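Local coordinates for carboxysome assembly protein CcmN (Synechococcus elongatus, PDB 7D6C) that helps build the carboxysome, its N-terminal part binding the scaffold protein CcmM and its C-terminal peptide binding the shell protein CcmK2, at residues Q70-L74 with I86-C92; L75-I81 with L93-L99. One frame throughout, in Å; residues are numbered along the deposited sequence.

Contact 1 (Q70-L74 with I86-C92); sequences QAGAL and IVGRQAC
Gln70 and Val87 open the contact, where two successive coils of a parallel beta-helix, of the left-handed kind built from hexapeptide repeats, turn the same corner one above the other. Gln70 N donates to Val87 O at 2.9 Å. With chi1 at -56° the side chain sets CG beside this same backbone N, and so near the Val87 carbonyl, while the bend at chi2 carries CD to 4.0 Å from CG2 of Ile86, the two side chains crossing obliquely. Cutting Gln70 back to an alanine would probably strip CG2 of Ile86 of the CG and CD that lie over it.

Around the corner the bonding continues in register: Gln90 N reaches Ala71 O at 3.0 Å, and Leu74 N reaches Ala91 O at 2.9 Å. Both corners are type II turns, Gln70 to Ala73 and Gly88 to Ala91. Gly72 (phi 71°) and Gln90 both adopt the positive phi of the third position of such a turn. On the buried side Ala73 CB packs between Val87 CG1, at 4.2 Å, and Ala91 CB, at 4.4 Å. Ile104 of the following coil packs on Val87 and Ala91, and Val82 of a second subunit, another copy of this protein, packs on Leu74 and Cys92. Between those two residues, Leu74 CD1 stands 4.4 Å from Cys92 SG.

Contact 2 (L75-I81 with L93-L99); sequences LAAGVLI and LGASTTL
Leu80 N donates to Thr97 O at 2.8 Å, the shortest of four backbone hydrogen bonds that clip together two coils of a left-handed parallel beta-helix. Leu80 then turns its carbonyl to the other coil, where Leu99 N meets its O at 2.9 Å, so the strands 80-82 and 98-100 start in parallel pairing. At the start of the corner Ala76 N bonds Leu93 O, and within it Ser96 N bonds Ala77 O at 3.0 Å. The two corners are type II turns, Ala76 to Val79 and Gly94 to Thr97, with Gly78 and Ser96 at the equivalent positive-phi places.

Inside the coils, the leucines and isoleucines form stacked rows. Leu93 CD1 meets two partners: it lies 3.8 Å from Leu75 CD1, whose side chain runs alongside pointing the same way, and 3.8 Å from Val79 CG1, whose side chain crosses it at about a right angle. Val79 holds CG1 anti to its own N, chi1 176°, which brings that methyl against Leu93 and its other branch by the Gly94 carbonyl. Next along, Ile81 CG1 rests 4.0 Å from Leu99 CD1, again side by side. Ile60, Ile67 and Ile69 from the preceding coil continue this apolar interior, and Thr110 from the following one touches Leu93.

Leu80 and Thr98 point out of the opposite face of their strands. There the chain of another protein, probably the CcmM partner, hydrogen-bonds Thr98 OG1 through a polar and a basic side chain, and a basic side chain also bonds Gly78 O. At this interface Leu80 CD2 lies 3.8 Å from Thr98 OG1.

The two contacts are consecutive portions of one pair of stacked coils, their centres about 12 Å apart. Along the chain the order is 70-74, 75-81, 86-92, 93-99: each coil passes through contact 1 and then contact 2, with strands 74-75 and 92-93 spanning the boundary. There Leu74 O probably accepts a bond from Leu93 N at 3.0 Å, and inside the coil Val87 CG2 packs against Ile81 CD1. Contact 1 is one corner, partly buried; contact 2 carries the next corner and is buried. Both touch the second subunit, while contact 2 also meets the other protein, consistent with the CcmM-binding role of this N-terminal domain.

Contact 1 (Q70-L74 with I86-C92)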
loop_
_atom_site.group_PDB
_atom_site.type_symbol
_atom_site.label_atom_id
_atom_site.label_comp_id
_atom_site.label_asym_id
_atom_site.label_seq_id
_atom_site.Cartn_x
_atom_site.Cartn_y
_atom_site.Cartn_z
ATOM N N GLN F 70 -9.481 2.237 17.094
ATOM C CA GLN F 70 -10.232 2.963 18.107
ATOM C C GLN F 70 -10.385 4.429 17.703
ATOM O O GLN F 70 -9.848 4.880 16.685
ATOM C CB GLN F 70 -9.555 2.798 19.457
ATOM C CG GLN F 70 -9.404 1.329 19.799
ATOM C CD GLN F 70 -9.576 1.057 21.260
ATOM O OE1 GLN F 70 -8.762 1.510 22.077
ATOM N NE2 GLN F 70 -10.651 0.335 21.616
ATOM N N ALA F 71 -11.150 5.171 18.504
ATOM C CA ALA F 71 -11.635 6.477 18.071
ATOM C C ALA F 71 -10.502 7.467 17.872
ATOM O O ALA F 71 -9.540 7.507 18.652
ATOM C CB ALA F 71 -12.611 7.044 19.080
ATOM N N GLY F 72 -10.639 8.283 16.820
ATOM C CA GLY F 72 -9.699 9.325 16.496
ATOM C C GLY F 72 -8.381 8.835 15.966
ATOM O O GLY F 72 -7.515 9.665 15.643
ATOM N N ALA F 73 -8.187 7.521 15.882
ATOM C CA ALA F 73 -7.012 6.993 15.205
ATOM C C ALA F 73 -7.093 7.356 13.742
ATOM O O ALA F 73 -8.183 7.484 13.177
ATOM C CB ALA F 73 -6.901 5.478 15.357
ATOM N N LEU F 74 -5.924 7.549 13.136
ATOM C CA LEU F 74 -5.795 8.021 11.768
ATOM C C LEU F 74 -4.789 7.158 11.025
ATOM O O LEU F 74 -3.726 6.831 11.557
ATOM C CB LEU F 74 -5.331 9.469 11.741
ATOM C CG LEU F 74 -6.197 10.427 12.529
ATOM C CD1 LEU F 74 -5.395 11.648 12.848
ATOM C CD2 LEU F 74 -7.428 10.758 11.708
ATOM N N ILE F 86 -5.277 -3.920 17.533
ATOM C CA ILE F 86 -6.052 -2.864 18.155
ATOM C C ILE F 86 -5.213 -1.612 18.062
ATOM O O ILE F 86 -4.112 -1.559 18.624
ATOM C CB ILE F 86 -6.390 -3.177 19.617
ATOM C CG1 ILE F 86 -7.063 -4.539 19.728
ATOM C CG2 ILE F 86 -7.273 -2.086 20.199
ATOM C CD1 ILE F 86 -7.558 -4.815 21.090
ATOM N N VAL F 87 -5.700 -0.616 17.339
ATOM C CA VAL F 87 -4.973 0.635 17.188
ATOM C C VAL F 87 -5.551 1.613 18.199
ATOM O O VAL F 87 -6.744 1.942 18.145
ATOM C CB VAL F 87 -5.052 1.173 15.751
ATOM C CG1 VAL F 87 -4.135 2.380 15.598
ATOM C CG2 VAL F 87 -4.656 0.085 14.780
ATOM N N GLY F 88 -4.700 2.052 19.130
ATOM C CA GLY F 88 -5.086 2.907 20.231
ATOM C C GLY F 88 -5.904 4.136 19.891
ATOM O O GLY F 88 -5.987 4.571 18.735
ATOM N N ARG F 89 -6.536 4.693 20.922
ATOM C CA ARG F 89 -7.228 5.971 20.811
ATOM C C ARG F 89 -6.239 7.053 20.354
ATOM O O ARG F 89 -5.129 7.149 20.878
ATOM C CB ARG F 89 -7.843 6.276 22.185
ATOM C CG ARG F 89 -8.926 7.344 22.307
ATOM C CD ARG F 89 -9.346 7.472 23.808
ATOM N NE ARG F 89 -9.713 8.830 24.250
ATOM C CZ ARG F 89 -10.407 9.124 25.367
ATOM N NH1 ARG F 89 -10.676 10.394 25.669
ATOM N NH2 ARG F 89 -10.823 8.171 26.203
ATOM N N GLN F 90 -6.609 7.828 19.330
ATOM C CA GLN F 90 -5.859 9.006 18.883
ATOM C C GLN F 90 -4.540 8.678 18.172
ATOM O O GLN F 90 -3.754 9.595 17.853
ATOM C CB GLN F 90 -5.570 9.964 20.046
ATOM C CG GLN F 90 -6.811 10.445 20.769
ATOM C CD GLN F 90 -7.389 11.718 20.193
ATOM O OE1 GLN F 90 -7.884 11.725 19.066
ATOM N NE2 GLN F 90 -7.379 12.791 20.982
ATOM N N ALA F 91 -4.278 7.412 17.874
ATOM C CA ALA F 91 -3.033 7.035 17.219
ATOM C C ALA F 91 -2.949 7.592 15.788
ATOM O O ALA F 91 -3.955 7.972 15.180
ATOM C CB ALA F 91 -2.893 5.509 17.206
ATOM N N CYS F 92 -1.716 7.624 15.256
ATOM C CA CYS F 92 -1.396 8.154 13.925
ATOM C C CYS F 92 -0.425 7.213 13.230
ATOM O O CYS F 92 0.660 6.951 13.759
ATOM C CB CYS F 92 -0.745 9.526 14.003
ATOM S SG CYS F 92 -1.656 10.716 14.871
#

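Contact 2 (L75-I81 with L93-L99)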
loop_
_atom_site.group_PDB
_atom_site.type_symbol
_atom_site.label_atom_id
_atom_site.label_comp_id
_atom_site.label_asym_id
_atom_site.label_seq_id
_atom_site.Cartn_x
_atom_site.Cartn_y
_atom_site.Cartn_z
ATOM N N LEU F 75 -5.110 6.815 9.786
ATOM C CA LEU F 75 -4.246 5.991 8.957
ATOM C C LEU F 75 -3.935 6.773 7.693
ATOM O O LEU F 75 -4.852 7.121 6.941
ATOM C CB LEU F 75 -4.931 4.668 8.610
ATOM C CG LEU F 75 -4.862 3.456 9.541
ATOM C CD1 LEU F 75 -5.390 3.779 10.912
ATOM C CD2 LEU F 75 -5.707 2.369 8.925
ATOM N N ALA F 76 -2.651 7.053 7.461
ATOM C CA ALA F 76 -2.253 7.662 6.199
ATOM C C ALA F 76 -2.472 6.668 5.070
ATOM O O ALA F 76 -2.859 5.518 5.286
ATOM C CB ALA F 76 -0.796 8.110 6.242
ATOM N N ALA F 77 -2.210 7.116 3.846
ATOM C CA ALA F 77 -2.438 6.272 2.681
ATOM C C ALA F 77 -1.637 4.973 2.763
ATOM O O ALA F 77 -0.541 4.925 3.332
ATOM C CB ALA F 77 -2.064 7.028 1.406
ATOM N N GLY F 78 -2.206 3.906 2.200
ATOM C CA GLY F 78 -1.501 2.638 2.066
ATOM C C GLY F 78 -1.077 1.939 3.348
ATOM O O GLY F 78 -0.172 1.103 3.320
ATOM N N VAL F 79 -1.697 2.256 4.482
ATOM C CA VAL F 79 -1.465 1.469 5.684
ATOM C C VAL F 79 -2.042 0.069 5.494
ATOM O O VAL F 79 -3.111 -0.112 4.887
ATOM C CB VAL F 79 -2.081 2.192 6.891
ATOM C CG1 VAL F 79 -1.960 1.348 8.173
ATOM C CG2 VAL F 79 -1.398 3.514 7.052
ATOM N N LEU F 80 -1.326 -0.938 5.999
ATOM C CA LEU F 80 -1.711 -2.335 5.832
ATOM C C LEU F 80 -1.775 -3.025 7.190
ATOM O O LEU F 80 -0.769 -3.096 7.906
ATOM C CB LEU F 80 -0.723 -3.048 4.921
ATOM C CG LEU F 80 -0.944 -4.540 4.948
ATOM C CD1 LEU F 80 -2.159 -4.832 4.116
ATOM C CD2 LEU F 80 0.275 -5.242 4.414
ATOM N N ILE F 81 -2.945 -3.548 7.543
ATOM C CA ILE F 81 -3.138 -4.209 8.833
ATOM C C ILE F 81 -3.686 -5.614 8.589
ATOM O O ILE F 81 -4.843 -5.775 8.172
ATOM C CB ILE F 81 -4.060 -3.410 9.767
ATOM C CG1 ILE F 81 -3.445 -2.040 10.074
ATOM C CG2 ILE F 81 -4.201 -4.125 11.047
ATOM C CD1 ILE F 81 -4.350 -1.103 10.871
ATOM N N LEU F 93 -0.776 6.752 12.030
ATOM C CA LEU F 93 0.005 5.744 11.322
ATOM C C LEU F 93 0.509 6.335 10.011
ATOM O O LEU F 93 -0.292 6.638 9.117
ATOM C CB LEU F 93 -0.832 4.500 11.064
ATOM C CG LEU F 93 -1.513 3.818 12.246
ATOM C CD1 LEU F 93 -1.964 2.433 11.796
ATOM C CD2 LEU F 93 -0.578 3.727 13.402
ATOM N N GLY F 94 1.833 6.477 9.894
ATOM C CA GLY F 94 2.411 7.046 8.694
ATOM C C GLY F 94 2.054 6.251 7.453
ATOM O O GLY F 94 1.656 5.092 7.518
ATOM N N ALA F 95 2.190 6.909 6.304
ATOM C CA ALA F 95 1.999 6.245 5.020
ATOM C C ALA F 95 2.769 4.931 4.947
ATOM O O ALA F 95 3.927 4.835 5.369
ATOM C CB ALA F 95 2.441 7.170 3.883
ATOM N N SER F 96 2.099 3.911 4.420
ATOM C CA SER F 96 2.693 2.595 4.176
ATOM C C SER F 96 3.264 1.955 5.439
ATOM O O SER F 96 4.217 1.169 5.380
ATOM C CB SER F 96 3.744 2.682 3.082
ATOM O OG SER F 96 3.136 3.293 1.957
ATOM N N THR F 97 2.673 2.274 6.586
ATOM C CA THR F 97 2.827 1.433 7.759
ATOM C C THR F 97 2.299 0.035 7.471
ATOM O O THR F 97 1.265 -0.134 6.817
ATOM C CB THR F 97 2.051 2.022 8.937
ATOM O OG1 THR F 97 2.475 3.365 9.181
ATOM C CG2 THR F 97 2.252 1.172 10.187
ATOM N N THR F 98 2.989 -0.970 8.001
ATOM C CA THR F 98 2.475 -2.334 8.045
ATOM C C THR F 98 2.428 -2.850 9.483
ATOM O O THR F 98 3.459 -2.874 10.172
ATOM C CB THR F 98 3.324 -3.241 7.173
ATOM O OG1 THR F 98 3.025 -2.944 5.801
ATOM C CG2 THR F 98 3.012 -4.700 7.478
ATOM N N LEU F 99 1.233 -3.257 9.935
ATOM C CA LEU F 99 1.049 -3.923 11.223
ATOM C C LEU F 99 0.543 -5.328 10.966
ATOM O O LEU F 99 -0.534 -5.486 10.379
ATOM C CB LEU F 99 0.046 -3.184 12.102
ATOM C CG LEU F 99 0.240 -1.711 12.418
ATOM C CD1 LEU F 99 -0.986 -1.178 13.152
ATOM C CD2 LEU F 99 1.460 -1.522 13.260
#